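Local coordinates for protein N(G),N(G)-dimethylarginine dimethylaminohydrolase (PDB 3RHY) that hydrolyses N(G),N(G)-dimethyl-L-arginine and N(G)-monomethyl-L-arginine to L-citrulline, releasing dimethylamine or methylamine, at residues F58-F63 with E83-E88; F63-V68 with G246-S251; I127-R132 with G152-L157. All coordinates share one frame; numbering follows the deposited sequence.

Contact 1: residues F58-F63 with E83-E88. With HM3 ((4-chloropyridin-2-yl)methanol), chain C.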
ATOM      1  N   PHE A  58      -2.827   9.303 -16.296  1.00 35.84           N
ATOM      2  CA  PHE A  58      -3.120   9.046 -14.895  1.00 35.43           C
ATOM      3  C   PHE A  58      -1.964   9.504 -14.022  1.00 35.13           C
ATOM      4  O   PHE A  58      -1.090   8.720 -13.648  1.00 36.77           O
ATOM      5  CB  PHE A  58      -3.420   7.562 -14.691  1.00 34.26           C
ATOM      6  CG  PHE A  58      -4.565   7.060 -15.537  1.00 36.37           C
ATOM      7  CD1 PHE A  58      -4.326   6.322 -16.694  1.00 35.46           C
ATOM      8  CD2 PHE A  58      -5.881   7.362 -15.197  1.00 35.82           C
ATOM      9  CE1 PHE A  58      -5.380   5.895 -17.502  1.00 35.62           C
ATOM     10  CE2 PHE A  58      -6.943   6.940 -16.000  1.00 36.86           C
ATOM     11  CZ  PHE A  58      -6.690   6.207 -17.154  1.00 37.06           C
ATOM     12  N   PRO A  59      -1.956  10.797 -13.673  1.00 33.95           N
ATOM     13  CA  PRO A  59      -0.912  11.408 -12.845  1.00 33.94           C
ATOM     14  C   PRO A  59      -0.502  10.594 -11.614  1.00 33.01           C
ATOM     15  O   PRO A  59       0.667  10.570 -11.238  1.00 33.59           O
ATOM     16  CB  PRO A  59      -1.524  12.760 -12.478  1.00 34.28           C
ATOM     17  CG  PRO A  59      -2.345  13.090 -13.702  1.00 33.78           C
ATOM     18  CD  PRO A  59      -3.032  11.764 -13.961  1.00 33.32           C
ATOM     19  N   ASP A  60      -1.467   9.920 -11.000  1.00 33.58           N
ATOM     20  CA  ASP A  60      -1.216   9.122  -9.803  1.00 33.25           C
ATOM     21  C   ASP A  60      -1.042   7.627 -10.053  1.00 32.78           C
ATOM     22  O   ASP A  60      -0.964   6.858  -9.096  1.00 32.98           O
ATOM     23  CB  ASP A  60      -2.359   9.321  -8.804  1.00 32.94           C
ATOM     24  CG  ASP A  60      -2.464  10.751  -8.315  1.00 35.43           C
ATOM     25  OD1 ASP A  60      -1.559  11.195  -7.580  1.00 35.91           O
ATOM     26  OD2 ASP A  60      -3.451  11.433  -8.669  1.00 38.45           O
ATOM     27  N   SER A  61      -0.982   7.214 -11.320  1.00 31.24           N
ATOM     28  CA  SER A  61      -0.835   5.794 -11.647  1.00 29.03           C
ATOM     29  C   SER A  61       0.392   5.132 -11.021  1.00 28.07           C
ATOM     30  O   SER A  61       0.463   3.908 -10.948  1.00 28.21           O
ATOM     31  CB  SER A  61      -0.834   5.585 -13.169  1.00 27.00           C
ATOM     32  OG  SER A  61       0.161   6.356 -13.810  1.00 26.38           O
ATOM     33  N   VAL A  62       1.355   5.936 -10.571  1.00 28.46           N
ATOM     34  CA  VAL A  62       2.557   5.407  -9.923  1.00 26.43           C
ATOM     35  C   VAL A  62       2.183   4.636  -8.659  1.00 26.66           C
ATOM     36  O   VAL A  62       2.894   3.728  -8.241  1.00 25.69           O
ATOM     37  CB  VAL A  62       3.540   6.535  -9.518  1.00 27.49           C
ATOM     38  CG1 VAL A  62       2.801   7.648  -8.793  1.00 23.67           C
ATOM     39  CG2 VAL A  62       4.629   5.965  -8.614  1.00 27.61           C
ATOM     40  N   PHE A  63       1.068   5.015  -8.044  1.00 26.71           N
ATOM     41  CA  PHE A  63       0.620   4.347  -6.833  1.00 27.49           C
ATOM     42  C   PHE A  63      -0.216   3.133  -7.198  1.00 26.74           C
ATOM     43  O   PHE A  63      -1.442   3.148  -7.075  1.00 26.16           O
ATOM     44  CB  PHE A  63      -0.177   5.327  -5.962  1.00 29.29           C
ATOM     45  CG  PHE A  63       0.623   6.525  -5.525  1.00 28.75           C
ATOM     46  CD1 PHE A  63       0.128   7.813  -5.701  1.00 29.71           C
ATOM     47  CD2 PHE A  63       1.886   6.365  -4.963  1.00 31.34           C
ATOM     48  CE1 PHE A  63       0.877   8.930  -5.326  1.00 29.10           C
ATOM     49  CE2 PHE A  63       2.647   7.477  -4.584  1.00 31.24           C
ATOM     50  CZ  PHE A  63       2.137   8.762  -4.770  1.00 31.49           C
ATOM     51  N   GLU A  83     -12.325   9.671  -9.202  1.00 42.07           N
ATOM     52  CA  GLU A  83     -12.763   9.393 -10.564  1.00 41.01           C
ATOM     53  C   GLU A  83     -11.590   9.482 -11.533  1.00 39.39           C
ATOM     54  O   GLU A  83     -11.538   8.751 -12.515  1.00 38.87           O
ATOM     55  CB  GLU A  83     -13.860  10.374 -10.978  1.00 40.81           C
ATOM     56  CG  GLU A  83     -14.975  10.502  -9.950  1.00 42.41           C
ATOM     57  CD  GLU A  83     -16.032  11.517 -10.345  1.00 44.03           C
ATOM     58  OE1 GLU A  83     -16.505  12.250  -9.444  1.00 45.42           O
ATOM     59  OE2 GLU A  83     -16.397  11.573 -11.543  1.00 42.14           O
ATOM     60  N   SER A  84     -10.635  10.359 -11.240  1.00 39.09           N
ATOM     61  CA  SER A  84      -9.478  10.525 -12.119  1.00 39.05           C
ATOM     62  C   SER A  84      -8.509   9.349 -12.064  1.00 38.34           C
ATOM     63  O   SER A  84      -7.584   9.272 -12.871  1.00 38.38           O
ATOM     64  CB  SER A  84      -8.727  11.817 -11.780  1.00 38.19           C
ATOM     65  OG  SER A  84      -8.139  11.742 -10.497  1.00 40.58           O
ATOM     66  N   ARG A  85      -8.718   8.435 -11.119  1.00 37.43           N
ATOM     67  CA  ARG A  85      -7.844   7.274 -10.983  1.00 37.76           C
ATOM     68  C   ARG A  85      -8.560   5.994 -11.363  1.00 36.89           C
ATOM     69  O   ARG A  85      -7.932   4.962 -11.575  1.00 38.28           O
ATOM     70  CB  ARG A  85      -7.336   7.130  -9.547  1.00 38.17           C
ATOM     71  CG  ARG A  85      -6.424   8.249  -9.066  1.00 40.22           C
ATOM     72  CD  ARG A  85      -5.677   7.814  -7.807  1.00 41.22           C
ATOM     73  NE  ARG A  85      -4.822   6.655  -8.070  1.00 40.52           N
ATOM     74  CZ  ARG A  85      -4.141   5.989  -7.141  1.00 40.59           C
ATOM     75  NH1 ARG A  85      -4.201   6.358  -5.867  1.00 37.54           N
ATOM     76  NH2 ARG A  85      -3.397   4.945  -7.485  1.00 37.90           N
ATOM     77  N   ARG A  86      -9.877   6.075 -11.451  1.00 36.22           N
ATOM     78  CA  ARG A  86     -10.699   4.917 -11.765  1.00 35.93           C
ATOM     79  C   ARG A  86     -10.207   4.110 -12.975  1.00 34.71           C
ATOM     80  O   ARG A  86     -10.188   2.887 -12.940  1.00 34.78           O
ATOM     81  CB  ARG A  86     -12.144   5.385 -11.959  1.00 37.93           C
ATOM     82  CG  ARG A  86     -13.195   4.344 -11.630  1.00 40.69           C
ATOM     83  CD  ARG A  86     -14.529   5.004 -11.321  1.00 42.80           C
ATOM     84  NE  ARG A  86     -14.584   5.561  -9.971  1.00 44.44           N
ATOM     85  CZ  ARG A  86     -15.594   6.294  -9.510  1.00 44.34           C
ATOM     86  NH1 ARG A  86     -16.628   6.564 -10.294  1.00 45.97           N
ATOM     87  NH2 ARG A  86     -15.582   6.742  -8.262  1.00 43.63           N
ATOM     88  N   GLY A  87      -9.795   4.798 -14.034  1.00 33.40           N
ATOM     89  CA  GLY A  87      -9.320   4.114 -15.222  1.00 32.29           C
ATOM     90  C   GLY A  87      -7.970   3.426 -15.081  1.00 32.91           C
ATOM     91  O   GLY A  87      -7.488   2.810 -16.032  1.00 32.90           O
ATOM     92  N   GLU A  88      -7.358   3.520 -13.904  1.00 31.27           N
ATOM     93  CA  GLU A  88      -6.062   2.890 -13.669  1.00 30.11           C
ATOM     94  C   GLU A  88      -6.181   1.380 -13.541  1.00 29.42           C
ATOM     95  O   GLU A  88      -5.194   0.664 -13.654  1.00 28.81           O
ATOM     96  CB  GLU A  88      -5.422   3.446 -12.403  1.00 29.80           C
ATOM     97  CG  GLU A  88      -4.900   4.866 -12.521  1.00 31.37           C
ATOM     98  CD  GLU A  88      -4.300   5.351 -11.215  1.00 30.72           C
ATOM     99  OE1 GLU A  88      -3.650   4.540 -10.526  1.00 30.42           O
ATOM    100  OE2 GLU A  88      -4.469   6.539 -10.880  1.00 33.96           O
TER
HETATM  101  C1  HM3 C 255      -2.972   8.603   0.504  1.00 57.44           C
HETATM  102  N1  HM3 C 255      -2.416   7.919  -1.817  1.00 54.54           N
HETATM  103  C2  HM3 C 255      -2.210   7.739  -0.504  1.00 54.60           C
HETATM  104  C3  HM3 C 255      -1.318   6.773  -0.054  1.00 52.20           C
HETATM  105  C4  HM3 C 255      -0.636   5.992  -0.980  1.00 48.76           C
HETATM  106  C5  HM3 C 255      -0.877   6.208  -2.330  1.00 51.45           C
HETATM  107  C6  HM3 C 255      -1.782   7.191  -2.719  1.00 53.42           C
HETATM  108  O1  HM3 C 255      -4.306   8.854   0.052  1.00 61.08           O
HETATM  109  O   HOH W   1      -1.892   2.565 -10.917  1.00 27.94           O

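Contact 2: residues F63-V68 with G246-S251. With HM3 ((4-chloropyridin-2-yl)methanol), chain C.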
ATOM      1  N   PHE A  63       1.068   5.015  -8.044  1.00 26.71           N
ATOM      2  CA  PHE A  63       0.620   4.347  -6.833  1.00 27.49           C
ATOM      3  C   PHE A  63      -0.216   3.133  -7.198  1.00 26.74           C
ATOM      4  O   PHE A  63      -1.442   3.148  -7.075  1.00 26.16           O
ATOM      5  CB  PHE A  63      -0.177   5.327  -5.962  1.00 29.29           C
ATOM      6  CG  PHE A  63       0.623   6.525  -5.525  1.00 28.75           C
ATOM      7  CD1 PHE A  63       0.128   7.813  -5.701  1.00 29.71           C
ATOM      8  CD2 PHE A  63       1.886   6.365  -4.963  1.00 31.34           C
ATOM      9  CE1 PHE A  63       0.877   8.930  -5.326  1.00 29.10           C
ATOM     10  CE2 PHE A  63       2.647   7.477  -4.584  1.00 31.24           C
ATOM     11  CZ  PHE A  63       2.137   8.762  -4.770  1.00 31.49           C
ATOM     12  N   VAL A  64       0.470   2.079  -7.637  1.00 26.28           N
ATOM     13  CA  VAL A  64      -0.182   0.843  -8.053  1.00 25.97           C
ATOM     14  C   VAL A  64      -0.839   0.064  -6.935  1.00 27.46           C
ATOM     15  O   VAL A  64      -1.541  -0.917  -7.192  1.00 26.72           O
ATOM     16  CB  VAL A  64       0.806  -0.106  -8.778  1.00 27.08           C
ATOM     17  CG1 VAL A  64       1.073   0.395 -10.172  1.00 25.31           C
ATOM     18  CG2 VAL A  64       2.113  -0.220  -7.985  1.00 23.28           C
ATOM     19  N   GLU A  65      -0.614   0.483  -5.694  1.00 27.39           N
ATOM     20  CA  GLU A  65      -1.222  -0.222  -4.572  1.00 26.59           C
ATOM     21  C   GLU A  65      -2.747  -0.134  -4.603  1.00 26.51           C
ATOM     22  O   GLU A  65      -3.441  -1.094  -4.270  1.00 28.06           O
ATOM     23  CB  GLU A  65      -0.718   0.345  -3.232  1.00 26.72           C
ATOM     24  CG  GLU A  65      -1.511  -0.162  -2.022  1.00 26.13           C
ATOM     25  CD  GLU A  65      -0.798   0.065  -0.686  1.00 30.21           C
ATOM     26  OE1 GLU A  65      -0.646   1.237  -0.264  1.00 25.70           O
ATOM     27  OE2 GLU A  65      -0.394  -0.942  -0.064  1.00 29.02           O
ATOM     28  N   ASP A  66      -3.265   1.013  -5.014  1.00 25.57           N
ATOM     29  CA  ASP A  66      -4.709   1.226  -5.023  1.00 27.82           C
ATOM     30  C   ASP A  66      -5.590   0.484  -6.028  1.00 27.25           C
ATOM     31  O   ASP A  66      -6.668   0.009  -5.664  1.00 27.70           O
ATOM     32  CB  ASP A  66      -4.994   2.728  -5.099  1.00 23.21           C
ATOM     33  CG  ASP A  66      -4.478   3.464  -3.884  1.00 26.03           C
ATOM     34  OD1 ASP A  66      -4.672   2.947  -2.765  1.00 26.64           O
ATOM     35  OD2 ASP A  66      -3.883   4.552  -4.041  1.00 27.63           O
ATOM     36  N   PRO A  67      -5.158   0.381  -7.296  1.00 28.84           N
ATOM     37  CA  PRO A  67      -5.951  -0.313  -8.320  1.00 29.54           C
ATOM     38  C   PRO A  67      -6.196  -1.801  -8.088  1.00 29.17           C
ATOM     39  O   PRO A  67      -7.096  -2.375  -8.693  1.00 31.66           O
ATOM     40  CB  PRO A  67      -5.147  -0.078  -9.601  1.00 28.17           C
ATOM     41  CG  PRO A  67      -4.459   1.222  -9.343  1.00 29.58           C
ATOM     42  CD  PRO A  67      -4.008   1.068  -7.915  1.00 29.44           C
ATOM     43  N   VAL A  68      -5.397  -2.438  -7.235  1.00 29.40           N
ATOM     44  CA  VAL A  68      -5.566  -3.876  -7.004  1.00 29.09           C
ATOM     45  C   VAL A  68      -5.125  -4.384  -5.635  1.00 28.39           C
ATOM     46  O   VAL A  68      -4.246  -3.812  -4.994  1.00 28.33           O
ATOM     47  CB  VAL A  68      -4.757  -4.720  -8.024  1.00 28.62           C
ATOM     48  CG1 VAL A  68      -5.386  -6.100  -8.159  1.00 29.00           C
ATOM     49  CG2 VAL A  68      -4.666  -4.011  -9.366  1.00 30.70           C
ATOM     50  N   GLY A 246       3.423   7.062   0.256  1.00 42.88           N
ATOM     51  CA  GLY A 246       4.482   6.402   1.003  1.00 41.34           C
ATOM     52  C   GLY A 246       4.997   5.176   0.268  1.00 40.54           C
ATOM     53  O   GLY A 246       4.522   4.866  -0.830  1.00 41.86           O
ATOM     54  N   VAL A 247       5.946   4.462   0.868  1.00 37.03           N
ATOM     55  CA  VAL A 247       6.513   3.274   0.240  1.00 33.72           C
ATOM     56  C   VAL A 247       5.516   2.149  -0.028  1.00 33.83           C
ATOM     57  O   VAL A 247       5.682   1.390  -0.980  1.00 34.95           O
ATOM     58  CB  VAL A 247       7.692   2.688   1.065  1.00 33.64           C
ATOM     59  CG1 VAL A 247       8.873   3.626   1.013  1.00 30.23           C
ATOM     60  CG2 VAL A 247       7.259   2.441   2.503  1.00 30.19           C
ATOM     61  N   SER A 248       4.478   2.030   0.789  1.00 32.13           N
ATOM     62  CA  SER A 248       3.515   0.965   0.568  1.00 32.58           C
ATOM     63  C   SER A 248       2.666   1.218  -0.665  1.00 33.70           C
ATOM     64  O   SER A 248       2.198   0.274  -1.301  1.00 32.89           O
ATOM     65  CB  SER A 248       2.590   0.816   1.769  1.00 33.99           C
ATOM     66  OG  SER A 248       1.616   1.841   1.775  1.00 37.51           O
ATOM     67  N   CYS A 249       2.489   2.498  -0.997  1.00 34.34           N
ATOM     68  CA  CYS A 249       1.659   2.939  -2.125  1.00 34.52           C
ATOM     69  C   CYS A 249       2.230   2.654  -3.501  1.00 32.31           C
ATOM     70  O   CYS A 249       1.490   2.443  -4.455  1.00 31.82           O
ATOM     71  CB  CYS A 249       1.413   4.457  -2.054  1.00 36.14           C
ATOM     72  SG  CYS A 249       0.771   5.084  -0.472  1.00 44.03           S
ATOM     73  N   MET A 250       3.550   2.659  -3.594  1.00 30.70           N
ATOM     74  CA  MET A 250       4.223   2.501  -4.869  1.00 29.56           C
ATOM     75  C   MET A 250       4.483   1.108  -5.422  1.00 27.45           C
ATOM     76  O   MET A 250       5.213   0.958  -6.394  1.00 26.14           O
ATOM     77  CB  MET A 250       5.521   3.297  -4.818  1.00 29.17           C
ATOM     78  CG  MET A 250       5.303   4.716  -4.313  1.00 32.67           C
ATOM     79  SD  MET A 250       6.784   5.700  -4.428  1.00 37.89           S
ATOM     80  CE  MET A 250       7.506   5.406  -2.866  1.00 31.92           C
ATOM     81  N   SER A 251       3.892   0.086  -4.823  1.00 26.39           N
ATOM     82  CA  SER A 251       4.095  -1.250  -5.335  1.00 25.16           C
ATOM     83  C   SER A 251       3.014  -2.199  -4.882  1.00 25.42           C
ATOM     84  O   SER A 251       2.234  -1.899  -3.967  1.00 24.65           O
ATOM     85  CB  SER A 251       5.464  -1.788  -4.909  1.00 27.73           C
ATOM     86  OG  SER A 251       5.548  -1.918  -3.502  1.00 29.32           O
TER
HETATM   87  C1  HM3 C 255      -2.972   8.603   0.504  1.00 57.44           C
HETATM   88  N1  HM3 C 255      -2.416   7.919  -1.817  1.00 54.54           N
HETATM   89  C2  HM3 C 255      -2.210   7.739  -0.504  1.00 54.60           C
HETATM   90  C3  HM3 C 255      -1.318   6.773  -0.054  1.00 52.20           C
HETATM   91  C4  HM3 C 255      -0.636   5.992  -0.980  1.00 48.76           C
HETATM   92  C5  HM3 C 255      -0.877   6.208  -2.330  1.00 51.45           C
HETATM   93  C6  HM3 C 255      -1.782   7.191  -2.719  1.00 53.42           C
HETATM   94  O1  HM3 C 255      -4.306   8.854   0.052  1.00 61.08           O
HETATM   95  O   HOH W   2       0.041  -2.843  -2.372  1.00 35.65           O

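Contact 3: residues I127-R132 with G152-L157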
ATOM      1  N   ILE A 127      -9.987  -3.553   6.323  1.00 32.08           N
ATOM      2  CA  ILE A 127     -10.377  -2.562   5.333  1.00 32.13           C
ATOM      3  C   ILE A 127     -10.842  -1.254   5.957  1.00 32.60           C
ATOM      4  O   ILE A 127     -11.830  -1.214   6.690  1.00 30.81           O
ATOM      5  CB  ILE A 127     -11.507  -3.114   4.450  1.00 32.09           C
ATOM      6  CG1 ILE A 127     -11.118  -4.501   3.932  1.00 30.19           C
ATOM      7  CG2 ILE A 127     -11.787  -2.156   3.308  1.00 31.94           C
ATOM      8  CD1 ILE A 127     -12.240  -5.208   3.212  1.00 31.86           C
ATOM      9  N   GLY A 128     -10.126  -0.182   5.654  1.00 32.04           N
ATOM     10  CA  GLY A 128     -10.498   1.097   6.210  1.00 33.52           C
ATOM     11  C   GLY A 128     -11.588   1.745   5.388  1.00 35.07           C
ATOM     12  O   GLY A 128     -11.397   2.012   4.207  1.00 34.59           O
ATOM     13  N   GLU A 129     -12.743   1.979   5.999  1.00 36.92           N
ATOM     14  CA  GLU A 129     -13.829   2.633   5.286  1.00 38.32           C
ATOM     15  C   GLU A 129     -13.518   4.121   5.294  1.00 39.08           C
ATOM     16  O   GLU A 129     -13.476   4.741   6.347  1.00 41.43           O
ATOM     17  CB  GLU A 129     -15.164   2.385   5.977  1.00 38.33           C
ATOM     18  CG  GLU A 129     -16.353   2.843   5.148  1.00 41.54           C
ATOM     19  CD  GLU A 129     -17.675   2.510   5.796  1.00 43.98           C
ATOM     20  OE1 GLU A 129     -17.840   1.354   6.243  1.00 44.39           O
ATOM     21  OE2 GLU A 129     -18.551   3.401   5.852  1.00 45.69           O
ATOM     22  N   SER A 130     -13.289   4.685   4.116  1.00 39.74           N
ATOM     23  CA  SER A 130     -12.969   6.103   3.995  1.00 40.74           C
ATOM     24  C   SER A 130     -13.778   6.735   2.872  1.00 41.00           C
ATOM     25  O   SER A 130     -14.768   6.170   2.417  1.00 42.05           O
ATOM     26  CB  SER A 130     -11.478   6.283   3.697  1.00 41.33           C
ATOM     27  OG  SER A 130     -11.136   5.732   2.430  1.00 40.29           O
ATOM     28  N   ALA A 131     -13.344   7.909   2.428  1.00 41.75           N
ATOM     29  CA  ALA A 131     -14.020   8.619   1.352  1.00 41.77           C
ATOM     30  C   ALA A 131     -13.644   7.968   0.031  1.00 41.92           C
ATOM     31  O   ALA A 131     -14.259   8.226  -1.002  1.00 42.83           O
ATOM     32  CB  ALA A 131     -13.599  10.087   1.347  1.00 42.26           C
ATOM     33  N   ARG A 132     -12.625   7.115   0.084  1.00 41.67           N
ATOM     34  CA  ARG A 132     -12.127   6.415  -1.089  1.00 39.43           C
ATOM     35  C   ARG A 132     -12.644   4.984  -1.148  1.00 38.85           C
ATOM     36  O   ARG A 132     -12.708   4.384  -2.216  1.00 40.07           O
ATOM     37  CB  ARG A 132     -10.602   6.398  -1.062  1.00 42.21           C
ATOM     38  CG  ARG A 132      -9.953   7.746  -1.283  1.00 47.10           C
ATOM     39  CD  ARG A 132     -10.164   8.188  -2.712  1.00 50.78           C
ATOM     40  NE  ARG A 132      -9.326   9.325  -3.077  1.00 55.04           N
ATOM     41  CZ  ARG A 132      -8.000   9.359  -2.952  1.00 57.75           C
ATOM     42  NH1 ARG A 132      -7.340   8.317  -2.459  1.00 58.42           N
ATOM     43  NH2 ARG A 132      -7.327  10.431  -3.352  1.00 59.02           N
ATOM     44  N   GLY A 152     -12.107 -10.900   6.197  1.00 39.08           N
ATOM     45  CA  GLY A 152     -11.927  -9.462   6.183  1.00 39.53           C
ATOM     46  C   GLY A 152     -12.855  -8.769   7.155  1.00 39.76           C
ATOM     47  O   GLY A 152     -13.875  -9.329   7.556  1.00 38.52           O
ATOM     48  N   SER A 153     -12.499  -7.547   7.544  1.00 40.31           N
ATOM     49  CA  SER A 153     -13.318  -6.772   8.470  1.00 38.76           C
ATOM     50  C   SER A 153     -13.088  -5.296   8.206  1.00 39.14           C
ATOM     51  O   SER A 153     -12.054  -4.910   7.664  1.00 40.85           O
ATOM     52  CB  SER A 153     -12.968  -7.115   9.928  1.00 37.03           C
ATOM     53  OG  SER A 153     -11.615  -6.819  10.234  1.00 37.87           O
ATOM     54  N   VAL A 154     -14.059  -4.477   8.586  1.00 39.54           N
ATOM     55  CA  VAL A 154     -13.978  -3.040   8.380  1.00 40.38           C
ATOM     56  C   VAL A 154     -13.446  -2.272   9.588  1.00 42.29           C
ATOM     57  O   VAL A 154     -13.762  -2.593  10.734  1.00 43.98           O
ATOM     58  CB  VAL A 154     -15.366  -2.473   8.012  1.00 40.35           C
ATOM     59  CG1 VAL A 154     -15.354  -0.950   8.081  1.00 38.21           C
ATOM     60  CG2 VAL A 154     -15.752  -2.936   6.617  1.00 38.45           C
ATOM     61  N   VAL A 155     -12.632  -1.256   9.321  1.00 42.83           N
ATOM     62  CA  VAL A 155     -12.084  -0.410  10.376  1.00 44.16           C
ATOM     63  C   VAL A 155     -12.450   1.028  10.041  1.00 45.74           C
ATOM     64  O   VAL A 155     -12.063   1.544   8.998  1.00 46.15           O
ATOM     65  CB  VAL A 155     -10.541  -0.540  10.475  1.00 43.44           C
ATOM     66  CG1 VAL A 155      -9.983   0.543  11.380  1.00 40.20           C
ATOM     67  CG2 VAL A 155     -10.171  -1.915  11.025  1.00 40.12           C
ATOM     68  N   ARG A 156     -13.222   1.667  10.913  1.00 49.47           N
ATOM     69  CA  ARG A 156     -13.630   3.051  10.683  1.00 52.47           C
ATOM     70  C   ARG A 156     -12.449   3.960  10.970  1.00 53.05           C
ATOM     71  O   ARG A 156     -11.778   3.810  11.993  1.00 53.71           O
ATOM     72  CB  ARG A 156     -14.804   3.433  11.596  1.00 54.19           C
ATOM     73  CG  ARG A 156     -16.047   2.551  11.452  1.00 57.48           C
ATOM     74  CD  ARG A 156     -16.694   2.644  10.063  1.00 58.79           C
ATOM     75  NE  ARG A 156     -17.228   3.973   9.753  1.00 61.59           N
ATOM     76  CZ  ARG A 156     -18.177   4.599  10.451  1.00 64.03           C
ATOM     77  NH1 ARG A 156     -18.719   4.026  11.522  1.00 65.26           N
ATOM     78  NH2 ARG A 156     -18.597   5.802  10.073  1.00 64.01           N
ATOM     79  N   LEU A 157     -12.189   4.892  10.057  1.00 54.80           N
ATOM     80  CA  LEU A 157     -11.090   5.834  10.224  1.00 56.64           C
ATOM     81  C   LEU A 157     -11.622   7.260  10.331  1.00 58.32           C
ATOM     82  O   LEU A 157     -12.485   7.678   9.554  1.00 59.49           O
ATOM     83  CB  LEU A 157     -10.081   5.703   9.067  1.00 55.34           C
ATOM     84  CG  LEU A 157     -10.516   5.662   7.600  1.00 55.04           C
ATOM     85  CD1 LEU A 157     -11.008   7.025   7.144  1.00 54.97           C
ATOM     86  CD2 LEU A 157      -9.326   5.233   6.754  1.00 53.68           C
TER

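Contact 1: residues F58-F63 with E83-E88
Glu88 OE1 is gripped by two donors at the foot of a pair of overlapping type I turns, Phe58 to Ser61 and Asp60 to Phe63, which bring residues 58-63 against the short, weakly bonded helix 83-86. One donor is Arg85 NH2, the other a bridging water that also donates to Ser61 O; the backbone comes close as well, with Ser61 CA 3.3 Å from Glu88 OE1. Arg85 holds the carboxylate side-on, NE reaching Glu88 OE2 at 2.8 Å while NH2 meets OE1 on its syn side. A bend at chi3 (62°) turns the guanidinium toward the turns, where NH2 also makes a short but poorly angled, weak bond of 2.7 Å to Phe63 O, which lies at the guanidinium edge, in plane. Asp60 O lies over the guanidinium face. The two-nitrogen grip fixes the guanidinium plane and leaves NH1 to pair with Asp66; Glu88 is thus a probable second-shell partner of Arg85, inferred, like Asp60, to bind substrate in this pentein-type propeller. Farther out, the Phe58 ring has Glu88 N over one face, toward the rim, and touches Gly87 obliquely; its CG is 3.7 Å from Glu88 CG, with Ser84 O in plane at its edge. At the ligand end, the Phe63 ring has Val62 CG1 over one face and, on the opposite one, HM3 C5 at 3.5 Å from Phe63 CG.

Contact 2: residues F63-V68 with G246-S251
Glu65 reaches across to the loop of Cys249, the inferred nucleophile, and its path from CB to carboxylate runs along that loop beside the ligand pocket of this pentein-type propeller. At the start, Glu65 CB sits 3.3 Å from Cys249 O, while the backbone N of Glu65 donates to that same oxygen at 3.1 Å and 155°, tilted from the carbonyl plane. With CG anti to the backbone N (chi1 169°) and the chain extended beyond it, the side chain runs on past Ser248: CG passes beside Ser248 O, and CD comes to 3.1 Å from it. The tip straddles that carbonyl. OE1 lies 3.1 Å from Ser248 OG, a possible bond left unsettled because the hydroxyl also has Asn204 within reach. OE2 is held in salt bridges with Lys164 and Arg253; the latter also donates to Ser248 O, which probably offsets the crowding of three acceptors.

Beside this polar track, Phe63 supplies the apolar part of the contact. Its CD2 touches Cys249 CB at 3.5 Å, and its rim at CE2 meets Met250 CG, the two side chains pointing the same way. Val64 CG2 presses closely on Ser251 CA. Thus the type I beta turn of Phe63 to Asp66 meets the cysteine loop through one backbone bond, the Glu65 carboxylate and the Phe63 ring.

Cys249 SG lies obliquely off the Phe63 ring and is bonded covalently to HM3 C4 at 1.7 Å. Asp66 OD2 lies 3.6 Å from HM3 C6. Because the sulfur has taken the ring position that carries chlorine in (4-chloropyridin-2-yl)methanol, the contact is consistent with displacement of the halide by the presumed nucleophile, whose sulfur is tied up in an aryl thioether.

Contact 3: residues I127-R132 with G152-L157
Glu129 and Arg156 lie side by side and point the same way from two parallel strands, 124-129 and 151-156, the flanks of a beta-alpha-beta crossover whose helix is 135-147. Their flat ends are 28° apart, yet Glu129 OE2 stays 4.2 Å from Arg156 NE and well out of the guanidinium plane, so no N-H is aimed at it. Arg156 gets there by folding back at chi2 and chi3, whereas Glu129 stands straight up, its CG anti to the backbone N (chi1 -170°). Val154 leans in from the same face and crosses obliquely to Glu129, with CG1 3.9 Å from Glu129 OE1. Farther back on this face Ile127 packs against helix 135-147, touching Ala138, Met141 and Ile142, while Val154 shares Ala138. Val155, opposite Gly128, points to the other face.

Beneath the side chains the strands are stitched in parallel register: Ile127 N donates to Ser153 O at 2.8 Å, Val155 N to Ile127 O at 2.8 Å, and Glu129 N to Val155 O at 3.1 Å. The axes of strands 127-129 and 152-156 make an angle of 40°. Past the last bond, Leu157 turns back toward the first chain; with CG between the backbone N and carbonyl carbon, it lays CG 3.3 Å from Glu129 O and CD1 3.6 Å from Ser130 CB. Ser130 OG bonds to Asp117 and accepts from Arg132 N in an ST turn that leads the chain to Arg132, which touches HM3 and pairs with Glu114.

Cohesion across the pair therefore rests chiefly on main-chain bonds, with Leu157 packing on Glu129 O and Ser130 CB, and the glutamate and arginine probably add a long-range attraction between opposite charges that solvent can partly screen.

From the N terminus, residues 58-63 are met first by 83-88, closing contact 1 over a short loop that includes strands 68-70 and 75-77. Before it closes, the chain has already opened contact 2 at Phe63, which the two share; contact 2 closes only at 246-251, so the two cross and span most of the chain between them. Contact 3 lies nested within the long loop of contact 2, in series after contact 1, and closes the unit of strand 124-129, helix 135-147 and strand 151-156. Contacts 1 and 2 touch through Arg85 and Asp66 and both reach HM3; contact 3, its centre about 17 Å from that of contact 2, leads to the pocket through Arg132.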